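PDB 3KG7: CurH from Lyngbya majuscula, which is a polyketide synthase module whose dehydratase domain, the part in this structure, probably removes water from a beta-hydroxyacyl intermediate during curacin biosynthesis. Local coordinates for residues C[28-32]-C[79-85]. Sequence-based numbering, arbitrary orientation.
Sequences QDINL and LAESNTT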
loop_
_atom_site.group_PDB
_atom_site.type_symbol
_atom_site.label_atom_id
_atom_site.label_comp_id
_atom_site.label_asym_id
_atom_site.label_seq_id
_atom_site.Cartn_x
_atom_site.Cartn_y
_atom_site.Cartn_z
ATOM N N GLN C 28 3.850 -8.441 -4.038
ATOM C CA GLN C 28 4.967 -9.384 -3.987
ATOM C C GLN C 28 5.761 -9.317 -5.271
ATOM O O GLN C 28 5.289 -8.788 -6.276
ATOM C CB GLN C 28 4.461 -10.816 -3.816
ATOM C CG GLN C 28 3.778 -11.372 -5.059
ATOM C CD GLN C 28 3.006 -12.635 -4.783
ATOM O OE1 GLN C 28 3.519 -13.557 -4.152
ATOM N NE2 GLN C 28 1.761 -12.690 -5.255
ATOM N N ASP C 29 6.960 -9.884 -5.238
ATOM C CA ASP C 29 7.760 -10.035 -6.438
ATOM C C ASP C 29 7.628 -11.457 -6.950
ATOM O O ASP C 29 7.995 -12.411 -6.257
ATOM C CB ASP C 29 9.218 -9.653 -6.165
ATOM C CG ASP C 29 9.402 -8.148 -6.016
ATOM O OD1 ASP C 29 10.432 -7.621 -6.479
ATOM O OD2 ASP C 29 8.507 -7.479 -5.452
ATOM N N ILE C 30 7.089 -11.601 -8.155
ATOM C CA ILE C 30 6.875 -12.917 -8.720
ATOM C C ILE C 30 8.020 -13.292 -9.638
ATOM O O ILE C 30 8.354 -12.554 -10.558
ATOM C CB ILE C 30 5.528 -13.021 -9.447
ATOM C CG1 ILE C 30 4.390 -12.665 -8.479
ATOM C CG2 ILE C 30 5.362 -14.427 -10.051
ATOM C CD1 ILE C 30 2.972 -12.907 -9.013
ATOM N N ASN C 31 8.629 -14.440 -9.351
ATOM C CA ASN C 31 9.644 -15.051 -10.204
ATOM C C ASN C 31 9.693 -16.556 -9.959
ATOM O O ASN C 31 8.911 -17.082 -9.163
ATOM C CB ASN C 31 11.007 -14.412 -9.959
ATOM C CG ASN C 31 11.325 -14.279 -8.493
ATOM O OD1 ASN C 31 11.137 -15.220 -7.712
ATOM N ND2 ASN C 31 11.800 -13.103 -8.100
ATOM N N LEU C 32 10.609 -17.246 -10.634
ATOM C CA LEU C 32 10.714 -18.699 -10.501
ATOM C C LEU C 32 11.267 -19.144 -9.149
ATOM O O LEU C 32 11.058 -20.276 -8.735
ATOM C CB LEU C 32 11.505 -19.304 -11.665
ATOM C CG LEU C 32 10.812 -19.252 -13.037
ATOM C CD1 LEU C 32 11.585 -20.072 -14.057
ATOM C CD2 LEU C 32 9.352 -19.713 -12.975
ATOM N N LEU C 79 7.151 -14.918 -17.750
ATOM C CA LEU C 79 8.526 -14.757 -17.315
ATOM C C LEU C 79 9.427 -15.147 -18.470
ATOM O O LEU C 79 9.684 -16.333 -18.703
ATOM C CB LEU C 79 8.792 -15.594 -16.064
ATOM C CG LEU C 79 7.790 -15.339 -14.927
ATOM C CD1 LEU C 79 8.094 -16.209 -13.723
ATOM C CD2 LEU C 79 7.757 -13.868 -14.519
ATOM N N ALA C 80 9.867 -14.135 -19.214
ATOM C CA ALA C 80 10.667 -14.341 -20.421
ATOM C C ALA C 80 11.936 -15.111 -20.097
ATOM O O ALA C 80 12.161 -16.198 -20.619
ATOM C CB ALA C 80 11.000 -13.006 -21.076
ATOM N N GLU C 81 12.742 -14.548 -19.205
ATOM C CA GLU C 81 14.011 -15.140 -18.819
ATOM C C GLU C 81 13.948 -15.851 -17.474
ATOM O O GLU C 81 13.065 -15.591 -16.661
ATOM C CB GLU C 81 15.095 -14.070 -18.831
ATOM C CG GLU C 81 15.527 -13.729 -20.238
ATOM C CD GLU C 81 15.531 -12.245 -20.502
ATOM O OE1 GLU C 81 16.156 -11.502 -19.716
ATOM O OE2 GLU C 81 14.911 -11.826 -21.505
ATOM N N SER C 82 14.901 -16.754 -17.261
ATOM C CA SER C 82 14.994 -17.552 -16.042
ATOM C C SER C 82 14.981 -16.705 -14.771
ATOM O O SER C 82 14.499 -17.155 -13.732
ATOM C CB SER C 82 16.258 -18.419 -16.073
ATOM O OG SER C 82 17.425 -17.628 -16.250
ATOM N N ASN C 83 15.503 -15.483 -14.868
ATOM C CA ASN C 83 15.657 -14.590 -13.713
ATOM C C ASN C 83 14.700 -13.391 -13.691
ATOM O O ASN C 83 14.825 -12.503 -12.842
ATOM C CB ASN C 83 17.107 -14.099 -13.615
ATOM C CG ASN C 83 17.673 -13.685 -14.959
ATOM O OD1 ASN C 83 17.127 -12.813 -15.644
ATOM N ND2 ASN C 83 18.768 -14.323 -15.352
ATOM N N THR C 84 13.750 -13.374 -14.623
ATOM C CA THR C 84 12.754 -12.311 -14.696
ATOM C C THR C 84 11.949 -12.223 -13.405
ATOM O O THR C 84 11.446 -13.235 -12.911
ATOM C CB THR C 84 11.807 -12.511 -15.891
ATOM O OG1 THR C 84 12.567 -12.445 -17.107
ATOM C CG2 THR C 84 10.719 -11.440 -15.908
ATOM N N THR C 85 11.869 -11.008 -12.863
ATOM C CA THR C 85 11.063 -10.689 -11.689
ATOM C C THR C 85 10.013 -9.687 -12.104
ATOM O O THR C 85 10.324 -8.681 -12.722
ATOM C CB THR C 85 11.925 -10.062 -10.555
ATOM O OG1 THR C 85 12.746 -11.072 -9.964
ATOM C CG2 THR C 85 11.062 -9.422 -9.456
#
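Thr85 has more of its surface buried by this contact than any other residue, 74 Å², and it meets residues 28-32 through both backbone and side chain. Its CA lies 3.5 Å from Ile30 O in a CA-H...O contact, and its OG1 accepts a hydrogen bond of 2.9 Å from Asn31 ND2. At the other end of that amide, Asn31 OD1 accepts a hydrogen bond from the backbone N of Asn34, so the one amide joins residues 79-85, through Thr85, to the backbone at Asn34. Thr85 CG2 also approaches Asp29 OD1 (3.5 Å). In this double hotdog fold, strands 24-30 and 86-92 are antiparallel neighbours in the large sheet; Ile30 pairs with Arg86 through the backbone, and the contact lies where the loop containing residues 79-85 runs into strand 86-92. Leu79, whose CA-to-CB bond points toward residues 28-32, supplies the apolar part: its CD1 packs against Leu32 CD2 at 3.8 Å and lies 4.0 Å from Asn31 CA. Between Leu79 and Thr85 the chain reverses in a type I beta turn, Glu81 to Thr84, closed by Thr84 N to Glu81 O (3.1 Å) and braced by Glu81 N donating to Thr84 OG1 (3.0 Å).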